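Local atomic coordinates of B-type flagellar hook-associated protein 2 (Pseudomonas aeruginosa, PDB entry 5FHY), a protein that helps flagellin subunits assemble at the tip of the growing flagellar filament and caps its distal end, keeping exported subunits from leaking away. Residues 122-127 and 184-189; 134-139 and 144-149; 67-70 and 75-78; 180-185 and 190-195. All coordinates share one frame; numbering follows the deposited sequence.

Contact 1: residues 122-127 and 184-189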
loop_
_atom_site.group_PDB
_atom_site.type_symbol
_atom_site.label_atom_id
_atom_site.label_comp_id
_atom_site.label_asym_id
_atom_site.label_seq_id
_atom_site.Cartn_x
_atom_site.Cartn_y
_atom_site.Cartn_z
ATOM N N THR B 122 31.152 -27.502 -37.716
ATOM C CA THR B 122 31.144 -27.086 -36.318
ATOM C C THR B 122 32.440 -27.437 -35.598
ATOM O O THR B 122 32.569 -27.210 -34.394
ATOM C CB THR B 122 29.972 -27.719 -35.547
ATOM O OG1 THR B 122 30.095 -29.147 -35.570
ATOM C CG2 THR B 122 28.650 -27.313 -36.162
ATOM N N LYS B 123 33.406 -27.977 -36.333
ATOM C CA LYS B 123 34.660 -28.382 -35.720
ATOM C C LYS B 123 35.641 -27.221 -35.778
ATOM O O LYS B 123 36.014 -26.763 -36.856
ATOM C CB LYS B 123 35.236 -29.613 -36.420
ATOM C CG LYS B 123 36.378 -30.283 -35.673
ATOM C CD LYS B 123 35.880 -31.052 -34.462
ATOM C CE LYS B 123 37.023 -31.442 -33.538
ATOM N NZ LYS B 123 37.098 -30.560 -32.342
ATOM N N THR B 124 36.059 -26.751 -34.610
ATOM C CA THR B 124 37.034 -25.674 -34.534
ATOM C C THR B 124 38.451 -26.236 -34.520
ATOM O O THR B 124 38.670 -27.365 -34.082
ATOM C CB THR B 124 36.815 -24.806 -33.283
ATOM O OG1 THR B 124 36.739 -25.645 -32.122
ATOM C CG2 THR B 124 35.530 -23.993 -33.408
ATOM N N GLY B 125 39.405 -25.453 -35.017
ATOM C CA GLY B 125 40.803 -25.837 -34.970
ATOM C C GLY B 125 41.523 -25.702 -36.298
ATOM O O GLY B 125 40.885 -25.549 -37.336
ATOM N N ASP B 126 42.852 -25.743 -36.265
ATOM C CA ASP B 126 43.654 -25.695 -37.484
ATOM C C ASP B 126 43.438 -26.938 -38.351
ATOM O O ASP B 126 43.461 -28.061 -37.853
ATOM C CB ASP B 126 45.143 -25.565 -37.143
ATOM C CG ASP B 126 45.500 -24.203 -36.576
ATOM O OD1 ASP B 126 44.957 -23.187 -37.058
ATOM O OD2 ASP B 126 46.325 -24.154 -35.637
ATOM N N GLY B 127 43.248 -26.731 -39.650
ATOM C CA GLY B 127 43.174 -27.831 -40.598
ATOM C C GLY B 127 41.818 -28.494 -40.756
ATOM O O GLY B 127 41.657 -29.397 -41.575
ATOM N N ILE B 184 44.816 -22.834 -28.929
ATOM C CA ILE B 184 43.653 -23.610 -28.517
ATOM C C ILE B 184 42.810 -24.018 -29.723
ATOM O O ILE B 184 42.535 -23.210 -30.607
ATOM C CB ILE B 184 42.801 -22.821 -27.502
ATOM C CG1 ILE B 184 42.365 -21.474 -28.081
ATOM C CG2 ILE B 184 43.594 -22.581 -26.226
ATOM C CD1 ILE B 184 41.400 -20.714 -27.193
ATOM N N ALA B 185 42.386 -25.277 -29.748
ATOM C CA ALA B 185 41.680 -25.819 -30.907
ATOM C C ALA B 185 40.178 -25.650 -30.760
ATOM O O ALA B 185 39.407 -25.990 -31.654
ATOM C CB ALA B 185 42.030 -27.285 -31.112
ATOM N N SER B 186 39.777 -25.140 -29.604
ATOM C CA SER B 186 38.381 -24.879 -29.309
ATOM C C SER B 186 38.306 -23.733 -28.311
ATOM O O SER B 186 39.268 -23.472 -27.591
ATOM C CB SER B 186 37.704 -26.132 -28.755
ATOM O OG SER B 186 36.479 -25.818 -28.117
ATOM N N ASN B 187 37.172 -23.046 -28.266
ATOM C CA ASN B 187 37.029 -21.912 -27.362
ATOM C C ASN B 187 36.572 -22.380 -25.990
ATOM O O ASN B 187 36.370 -21.579 -25.076
ATOM C CB ASN B 187 36.058 -20.885 -27.939
ATOM C CG ASN B 187 36.589 -20.238 -29.200
ATOM O OD1 ASN B 187 37.769 -19.899 -29.283
ATOM N ND2 ASN B 187 35.725 -20.068 -30.191
ATOM N N SER B 188 36.409 -23.692 -25.862
ATOM C CA SER B 188 36.183 -24.325 -24.573
ATOM C C SER B 188 37.395 -25.180 -24.239
ATOM O O SER B 188 37.522 -26.298 -24.731
ATOM C CB SER B 188 34.921 -25.185 -24.598
ATOM O OG SER B 188 33.755 -24.384 -24.609
ATOM N N VAL B 189 38.283 -24.662 -23.400
ATOM C CA VAL B 189 39.518 -25.370 -23.095
ATOM C C VAL B 189 39.613 -25.736 -21.625
ATOM O O VAL B 189 39.009 -25.086 -20.774
ATOM C CB VAL B 189 40.742 -24.543 -23.486
ATOM C CG1 VAL B 189 40.823 -24.429 -24.992
ATOM C CG2 VAL B 189 40.682 -23.173 -22.833
#
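Gly125 and Ala185 are the residues whose CA atoms come nearest, 4.2 Å apart, while the next pair, Thr124 and Ser186, has already opened to 5.5 Å between CA atoms. Both chains are irregular here, and they do not pair as strands. Gly125 N lies 3.4 Å from Ala185 O, but the angle is too poor for a hydrogen bond. Thr124 O stands 2.9 Å from Ala185 O, two acceptors pressed together, probably an unfavourable pairing that the threonine hydroxyl may help offset. Gly125 itself is held by a backbone bond to Thr45, and its phi and psi are ones suited to a residue without a side chain.

In the fold, 122-127 links strands 114-121 and 130-136 of one beta lobe, and 184-189 joins strands 180-184 and 188-190 of the other. Touching at these loops, the segments bridge the two beta lobes of this fragment of the cap protein.

Thr124 carries most of the side-chain contact. Its OG1 donates to Ala185 O at 2.7 Å, in the carbonyl plane and on a lone pair, with a C=O...O angle of 135°. The hydroxyl gets there because chi1 of 51° places OG1 between the backbone N and the carbonyl carbon. Thr124 OG1 also rests 3.3 Å from Ser186 CA and 3.5 Å from Ser186 CB. Ser186 OG turns back to its own segment, accepting from Ser188 N at 3.1 Å in a nearly straight bond (168°), an ST turn. Asn187 OD1 accepts from Ala44 N in the neighbouring connection between lobes.

Contact 2: residues 134-139 and 144-149; sequences VSDDGS and SLSQLA
Asp136 divides its carboxylate between its own chain and the loop of Ser144 and Leu145. Asp136 OD1 takes the stronger bond, accepting from Gly138 N at 3.0 Å with an N-H...O angle of 166°; this closes an Asx turn beside Asp136 of strand 130-136, within this chain an outer strand of a three-stranded antiparallel sheet. The amide meets OD1 from well above the carboxylate plane. OD2 crosses to the other segment, where two weak bonds converge on it: one from Ser144 OG and one from Leu145 N, the latter 3.4 Å from Asp136 OD2. The CG of Asp136 lies opposite the backbone N about the first torsion (chi1 -176°), which directs the carboxylate at the loop.

Within 144-149, Ser144 OG also accepts from Ser146 N at 3.1 Å, an ST turn leading into the short 3-10 segment 146-148. The turn of that segment is supported by Leu148 N bonding to Leu145 O.

Packing begins where Leu145 CB lies 3.5 Å from Asp136 OD1, an aliphatic carbon against a carboxylate oxygen, with the two side chains crossing at a slant. Leu145 then directs its branch toward the strand, CG 3.8 Å from Val134 CG1, and CD2 comes beside Ser135 O. Leu145 also packs on Phe62.

Val134 spans the 3-10 turn with its two methyls. CG1 presses on the backbone, only 3.2 Å from Leu145 O, a tight approach to the same carbonyl that accepts from Leu148 N. CG2 takes the far end of the turn, 3.7 Å from Ala149 N and 4.0 Å from Ala149 CB.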
loop_
_atom_site.group_PDB
_atom_site.type_symbol
_atom_site.label_atom_id
_atom_site.label_comp_id
_atom_site.label_asym_id
_atom_site.label_seq_id
_atom_site.Cartn_x
_atom_site.Cartn_y
_atom_site.Cartn_z
ATOM N N VAL B 134 35.059 -33.779 -56.559
ATOM C CA VAL B 134 33.996 -34.083 -57.515
ATOM C C VAL B 134 34.463 -34.963 -58.676
ATOM O O VAL B 134 35.401 -34.613 -59.390
ATOM C CB VAL B 134 33.396 -32.800 -58.120
ATOM C CG1 VAL B 134 32.353 -33.159 -59.179
ATOM C CG2 VAL B 134 32.788 -31.919 -57.036
ATOM N N SER B 135 33.797 -36.099 -58.858
ATOM C CA SER B 135 33.960 -36.911 -60.060
ATOM C C SER B 135 32.737 -36.718 -60.952
ATOM O O SER B 135 31.633 -37.116 -60.592
ATOM C CB SER B 135 34.145 -38.390 -59.715
ATOM O OG SER B 135 35.410 -38.630 -59.125
ATOM N N ASP B 136 32.936 -36.118 -62.121
ATOM C CA ASP B 136 31.818 -35.743 -62.983
ATOM C C ASP B 136 31.687 -36.656 -64.199
ATOM O O ASP B 136 32.627 -36.802 -64.977
ATOM C CB ASP B 136 31.977 -34.288 -63.441
ATOM C CG ASP B 136 30.795 -33.795 -64.256
ATOM O OD1 ASP B 136 29.726 -34.433 -64.203
ATOM O OD2 ASP B 136 30.941 -32.767 -64.952
ATOM N N ASP B 137 30.519 -37.272 -64.358
ATOM C CA ASP B 137 30.287 -38.173 -65.484
ATOM C C ASP B 137 30.228 -37.401 -66.801
ATOM O O ASP B 137 30.333 -37.986 -67.877
ATOM C CB ASP B 137 29.000 -38.979 -65.290
ATOM C CG ASP B 137 29.097 -39.966 -64.143
ATOM O OD1 ASP B 137 30.231 -40.296 -63.736
ATOM O OD2 ASP B 137 28.041 -40.421 -63.658
ATOM N N GLY B 138 30.045 -36.087 -66.707
ATOM C CA GLY B 138 30.032 -35.224 -67.875
ATOM C C GLY B 138 28.694 -35.186 -68.583
ATOM O O GLY B 138 28.545 -34.546 -69.622
ATOM N N SER B 139 27.715 -35.871 -68.008
ATOM C CA SER B 139 26.382 -35.936 -68.589
ATOM C C SER B 139 25.357 -36.275 -67.514
ATOM O O SER B 139 25.668 -36.956 -66.539
ATOM C CB SER B 139 26.335 -36.968 -69.718
ATOM O OG SER B 139 26.625 -38.271 -69.238
ATOM N N SER B 144 27.664 -28.407 -65.176
ATOM C CA SER B 144 28.754 -29.285 -64.782
ATOM C C SER B 144 28.669 -29.595 -63.292
ATOM O O SER B 144 28.289 -28.737 -62.499
ATOM C CB SER B 144 30.100 -28.647 -65.127
ATOM O OG SER B 144 31.174 -29.431 -64.646
ATOM N N LEU B 145 29.018 -30.818 -62.910
ATOM C CA LEU B 145 29.057 -31.179 -61.499
ATOM C C LEU B 145 30.403 -30.766 -60.922
ATOM O O LEU B 145 30.549 -30.583 -59.715
ATOM C CB LEU B 145 28.820 -32.680 -61.305
ATOM C CG LEU B 145 28.624 -33.184 -59.869
ATOM C CD1 LEU B 145 27.218 -32.873 -59.374
ATOM C CD2 LEU B 145 28.911 -34.675 -59.774
ATOM N N SER B 146 31.385 -30.620 -61.805
ATOM C CA SER B 146 32.757 -30.318 -61.406
ATOM C C SER B 146 32.932 -28.928 -60.783
ATOM O O SER B 146 33.900 -28.692 -60.057
ATOM C CB SER B 146 33.689 -30.462 -62.609
ATOM O OG SER B 146 33.320 -29.567 -63.643
ATOM N N GLN B 147 32.007 -28.011 -61.053
ATOM C CA GLN B 147 32.152 -26.647 -60.549
ATOM C C GLN B 147 31.733 -26.543 -59.082
ATOM O O GLN B 147 31.716 -25.451 -58.512
ATOM C CB GLN B 147 31.357 -25.650 -61.404
ATOM C CG GLN B 147 29.864 -25.896 -61.491
ATOM C CD GLN B 147 29.152 -24.844 -62.329
ATOM O OE1 GLN B 147 29.677 -23.753 -62.551
ATOM N NE2 GLN B 147 27.951 -25.170 -62.795
ATOM N N LEU B 148 31.403 -27.679 -58.473
ATOM C CA LEU B 148 31.102 -27.712 -57.045
ATOM C C LEU B 148 32.323 -28.143 -56.243
ATOM O O LEU B 148 32.242 -28.330 -55.030
ATOM C CB LEU B 148 29.929 -28.649 -56.755
ATOM C CG LEU B 148 28.544 -28.254 -57.267
ATOM C CD1 LEU B 148 27.490 -29.176 -56.677
ATOM C CD2 LEU B 148 28.231 -26.799 -56.945
ATOM N N ALA B 149 33.458 -28.285 -56.920
ATOM C CA ALA B 149 34.679 -28.710 -56.252
ATOM C C ALA B 149 35.242 -27.553 -55.434
ATOM O O ALA B 149 35.072 -26.388 -55.788
ATOM C CB ALA B 149 35.708 -29.216 -57.265
#

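Contact 3: residues 67-70 and 75-78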
loop_
_atom_site.group_PDB
_atom_site.type_symbol
_atom_site.label_atom_id
_atom_site.label_comp_id
_atom_site.label_asym_id
_atom_site.label_seq_id
_atom_site.Cartn_x
_atom_site.Cartn_y
_atom_site.Cartn_z
ATOM N N LEU B 67 29.926 -36.904 -55.056
ATOM C CA LEU B 67 30.494 -35.882 -54.180
ATOM C C LEU B 67 31.144 -36.500 -52.946
ATOM O O LEU B 67 30.485 -37.191 -52.170
ATOM C CB LEU B 67 29.428 -34.876 -53.729
ATOM C CG LEU B 67 28.801 -33.903 -54.729
ATOM C CD1 LEU B 67 28.170 -32.735 -53.984
ATOM C CD2 LEU B 67 29.810 -33.422 -55.752
ATOM N N ASN B 68 32.438 -36.258 -52.769
ATOM C CA ASN B 68 33.122 -36.699 -51.560
ATOM C C ASN B 68 33.534 -35.494 -50.734
ATOM O O ASN B 68 34.433 -34.741 -51.110
ATOM C CB ASN B 68 34.342 -37.560 -51.890
ATOM C CG ASN B 68 33.965 -38.891 -52.510
ATOM O OD1 ASN B 68 33.506 -39.802 -51.822
ATOM N ND2 ASN B 68 34.157 -39.011 -53.817
ATOM N N ILE B 69 32.869 -35.328 -49.597
ATOM C CA ILE B 69 33.069 -34.165 -48.749
ATOM C C ILE B 69 33.802 -34.583 -47.485
ATOM O O ILE B 69 33.448 -35.576 -46.857
ATOM C CB ILE B 69 31.726 -33.496 -48.386
ATOM C CG1 ILE B 69 30.991 -33.045 -49.651
ATOM C CG2 ILE B 69 31.942 -32.327 -47.436
ATOM C CD1 ILE B 69 29.599 -32.509 -49.386
ATOM N N SER B 70 34.848 -33.850 -47.130
ATOM C CA SER B 70 35.591 -34.159 -45.918
ATOM C C SER B 70 35.959 -32.888 -45.175
ATOM O O SER B 70 36.027 -31.811 -45.762
ATOM C CB SER B 70 36.853 -34.962 -46.248
ATOM O OG SER B 70 37.569 -34.368 -47.319
ATOM N N LYS B 75 35.817 -38.067 -43.006
ATOM C CA LYS B 75 35.265 -38.117 -44.350
ATOM C C LYS B 75 33.761 -38.326 -44.246
ATOM O O LYS B 75 33.292 -39.047 -43.367
ATOM C CB LYS B 75 35.921 -39.231 -45.168
ATOM C CG LYS B 75 37.408 -39.013 -45.402
ATOM C CD LYS B 75 38.017 -40.082 -46.289
ATOM C CE LYS B 75 37.454 -40.055 -47.697
ATOM N NZ LYS B 75 38.112 -41.048 -48.592
ATOM N N LEU B 76 33.006 -37.709 -45.145
ATOM C CA LEU B 76 31.565 -37.934 -45.201
ATOM C C LEU B 76 31.279 -39.106 -46.131
ATOM O O LEU B 76 32.108 -39.430 -46.979
ATOM C CB LEU B 76 30.832 -36.671 -45.671
ATOM C CG LEU B 76 30.494 -35.593 -44.632
ATOM C CD1 LEU B 76 31.750 -34.922 -44.086
ATOM C CD2 LEU B 76 29.549 -34.542 -45.215
ATOM N N PRO B 77 30.116 -39.756 -45.967
ATOM C CA PRO B 77 29.656 -40.762 -46.929
ATOM C C PRO B 77 29.707 -40.226 -48.354
ATOM O O PRO B 77 29.345 -39.069 -48.570
ATOM C CB PRO B 77 28.214 -41.030 -46.497
ATOM C CG PRO B 77 28.218 -40.770 -45.036
ATOM C CD PRO B 77 29.220 -39.668 -44.797
ATOM N N ALA B 78 30.175 -41.037 -49.298
ATOM C CA ALA B 78 30.190 -40.623 -50.693
ATOM C C ALA B 78 28.766 -40.342 -51.152
ATOM O O ALA B 78 27.872 -41.170 -50.974
ATOM C CB ALA B 78 30.836 -41.689 -51.559
HETATM O O HOH W 1 33.712 -38.982 -49.025
#
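Leu76 meets the carbonyl oxygen of Ile69 from its first side-chain atom, CB, which is 3.1 Å from Ile69 O. CG is next, 3.7 Å from Ile69 O and beside its own backbone N (chi1 -84°), an orientation that keeps the branch over the same carbonyl. There the two methyls part. CD1 stays 3.3 Å from Ile69 O, whereas CD2 reaches the side chain, 3.9 Å from Ile69 CG2.

Ile69 O accepts from Leu76 N at 2.8 Å, with C=O...N almost linear at 170°. The bond belongs to the beta hairpin of strands 65-71 and 74-81, within the flagellin hook IN motif. Ser70 and Lys75 form an antiparallel non-hydrogen-bonded pair, CA to CA 4.3 Å. Beyond Leu76 the register slips: Asn68 has Ala78 as its nearest partner, so Pro77 is an extra residue, consistent with a bulge or short loop in the second strand.

A water bridges the strands there, donating to Asn68 OD1 at 2.9 Å and to Leu76 O at 2.6 Å. Ala78 CB approaches that same Asn68 OD1. Ile69 also packs on Ile95 of helix 88-98.

Contact 4: residues 180-185 and 190-195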
loop_
_atom_site.group_PDB
_atom_site.type_symbol
_atom_site.label_atom_id
_atom_site.label_comp_id
_atom_site.label_asym_id
_atom_site.label_seq_id
_atom_site.Cartn_x
_atom_site.Cartn_y
_atom_site.Cartn_z
ATOM N N LEU B 180 52.723 -16.824 -21.085
ATOM C CA LEU B 180 52.901 -18.074 -21.813
ATOM C C LEU B 180 51.760 -18.312 -22.791
ATOM O O LEU B 180 50.595 -18.317 -22.409
ATOM C CB LEU B 180 53.012 -19.241 -20.835
ATOM C CG LEU B 180 54.080 -19.063 -19.756
ATOM C CD1 LEU B 180 54.119 -20.269 -18.833
ATOM C CD2 LEU B 180 55.440 -18.813 -20.397
ATOM N N LYS B 181 52.112 -18.530 -24.054
ATOM C CA LYS B 181 51.129 -18.731 -25.115
ATOM C C LYS B 181 50.613 -20.159 -25.194
ATOM O O LYS B 181 51.376 -21.116 -25.081
ATOM C CB LYS B 181 51.720 -18.327 -26.467
ATOM C CG LYS B 181 51.817 -16.829 -26.673
ATOM C CD LYS B 181 52.468 -16.486 -28.002
ATOM C CE LYS B 181 52.391 -14.993 -28.278
ATOM N NZ LYS B 181 52.960 -14.630 -29.605
ATOM N N ARG B 182 49.309 -20.285 -25.416
ATOM C CA ARG B 182 48.668 -21.573 -25.630
ATOM C C ARG B 182 47.744 -21.495 -26.838
ATOM O O ARG B 182 46.764 -20.750 -26.841
ATOM C CB ARG B 182 47.883 -22.004 -24.388
ATOM C CG ARG B 182 46.905 -23.161 -24.606
ATOM C CD ARG B 182 47.607 -24.450 -25.022
ATOM N NE ARG B 182 47.157 -25.612 -24.254
ATOM C CZ ARG B 182 46.030 -26.281 -24.489
ATOM N NH1 ARG B 182 45.221 -25.899 -25.468
ATOM N NH2 ARG B 182 45.706 -27.324 -23.739
ATOM N N SER B 183 48.074 -22.257 -27.872
ATOM C CA SER B 183 47.203 -22.371 -29.029
ATOM C C SER B 183 46.038 -23.276 -28.658
ATOM O O SER B 183 46.245 -24.367 -28.133
ATOM C CB SER B 183 47.971 -22.927 -30.227
ATOM O OG SER B 183 47.117 -23.141 -31.333
ATOM N N ILE B 184 44.816 -22.834 -28.929
ATOM C CA ILE B 184 43.653 -23.610 -28.517
ATOM C C ILE B 184 42.810 -24.018 -29.723
ATOM O O ILE B 184 42.535 -23.210 -30.607
ATOM C CB ILE B 184 42.801 -22.821 -27.502
ATOM C CG1 ILE B 184 42.365 -21.474 -28.081
ATOM C CG2 ILE B 184 43.594 -22.581 -26.226
ATOM C CD1 ILE B 184 41.400 -20.714 -27.193
ATOM N N ALA B 185 42.386 -25.277 -29.748
ATOM C CA ALA B 185 41.680 -25.819 -30.907
ATOM C C ALA B 185 40.178 -25.650 -30.760
ATOM O O ALA B 185 39.407 -25.990 -31.654
ATOM C CB ALA B 185 42.030 -27.285 -31.112
ATOM N N SER B 190 40.383 -26.778 -21.336
ATOM C CA SER B 190 40.514 -27.271 -19.974
ATOM C C SER B 190 41.942 -27.677 -19.641
ATOM O O SER B 190 42.699 -28.106 -20.510
ATOM C CB SER B 190 39.584 -28.463 -19.751
ATOM O OG SER B 190 38.243 -28.140 -20.076
ATOM N N ASP B 191 42.285 -27.537 -18.365
ATOM C CA ASP B 191 43.588 -27.920 -17.831
ATOM C C ASP B 191 44.781 -27.232 -18.516
ATOM O O ASP B 191 45.890 -27.769 -18.525
ATOM C CB ASP B 191 43.742 -29.445 -17.913
ATOM C CG ASP B 191 42.730 -30.180 -17.043
ATOM O OD1 ASP B 191 41.906 -29.507 -16.387
ATOM O OD2 ASP B 191 42.753 -31.430 -17.018
ATOM N N VAL B 192 44.554 -26.050 -19.085
ATOM C CA VAL B 192 45.663 -25.188 -19.481
ATOM C C VAL B 192 46.301 -24.728 -18.180
ATOM O O VAL B 192 47.522 -24.712 -18.031
ATOM C CB VAL B 192 45.215 -23.985 -20.329
ATOM C CG1 VAL B 192 46.333 -22.950 -20.408
ATOM C CG2 VAL B 192 44.809 -24.443 -21.720
ATOM N N ILE B 193 45.437 -24.338 -17.248
ATOM C CA ILE B 193 45.775 -24.279 -15.835
ATOM C C ILE B 193 45.120 -25.498 -15.195
ATOM O O ILE B 193 43.920 -25.710 -15.364
ATOM C CB ILE B 193 45.281 -22.982 -15.161
ATOM C CG1 ILE B 193 45.641 -21.758 -16.004
ATOM C CG2 ILE B 193 45.875 -22.842 -13.768
ATOM C CD1 ILE B 193 45.143 -20.455 -15.413
ATOM N N ASP B 194 45.904 -26.300 -14.477
ATOM C CA ASP B 194 45.421 -27.562 -13.907
ATOM C C ASP B 194 44.153 -27.400 -13.066
ATOM O O ASP B 194 44.114 -26.609 -12.126
ATOM C CB ASP B 194 46.521 -28.213 -13.056
ATOM C CG ASP B 194 46.271 -29.692 -12.808
ATOM O OD1 ASP B 194 45.818 -30.384 -13.743
ATOM O OD2 ASP B 194 46.529 -30.161 -11.677
ATOM N N GLY B 195 43.115 -28.150 -13.421
ATOM C CA GLY B 195 41.875 -28.160 -12.667
ATOM C C GLY B 195 40.928 -27.029 -13.015
ATOM O O GLY B 195 39.848 -26.912 -12.436
#
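Val192 sets one methyl on the flat face of the Arg182 guanidinium, and these two residues bury most of the surface. Arg182 belongs to strand 180-184, an outermost strand, within this chain, of a four-stranded antiparallel sheet; Val192 sits in the loop joining the antiparallel strands 188-190 and 196-200 of another sheet, so the contact joins two sheets of one lobe. CG2 of Val192 lies 3.5 Å above the guanidinium plane, over its centre, and 3.5 Å from Arg182 CZ. It also comes within 3.8 Å of Arg182 CG, so the bent arginine folds round a single methyl.

The torsions explain the bend: CG points opposite the backbone N (chi1 166°), then the chain turns at chi2 and chi3, which carries the guanidinium forward, alongside Ser183. Arg182 NH1 donates to Ser183 O at 3.2 Å, tilted from the carbonyl plane, and this helps fix the group's rotation. NE makes a weak hydrogen bond to Thr110 O of a second subunit, whose Arg92 forms a salt bridge with Asp194; both segments are part of the subunit interface.

Ser190 takes a minor part: its carbonyl O stays 4.5 Å from Arg182 NH2, oblique to the guanidinium and too far for a bond.

How the contacts relate
Contacts 2 and 3 belong to one lobe and share a sheet, in which strands 65-71 and 130-136 are neighbours. They touch directly: Val134 CG2 lies 3.6 Å from Leu67 CD2, and Leu145 CG packs on the same methyl, although their centres are 14 Å apart. Contact 4 lies in the other lobe, its centre 44 Å from that of contact 2 and across the chain's centre. Contact 1 stands between, its centre 12 Å from contact 4, with which it shares Ile184 and Ala185, and 21 Å from contact 3. No contact holds the sodium site of Ser159 and Ala163; the side chains of Leu148 and Arg182 each lie about 13 Å from a different bound sodium ion.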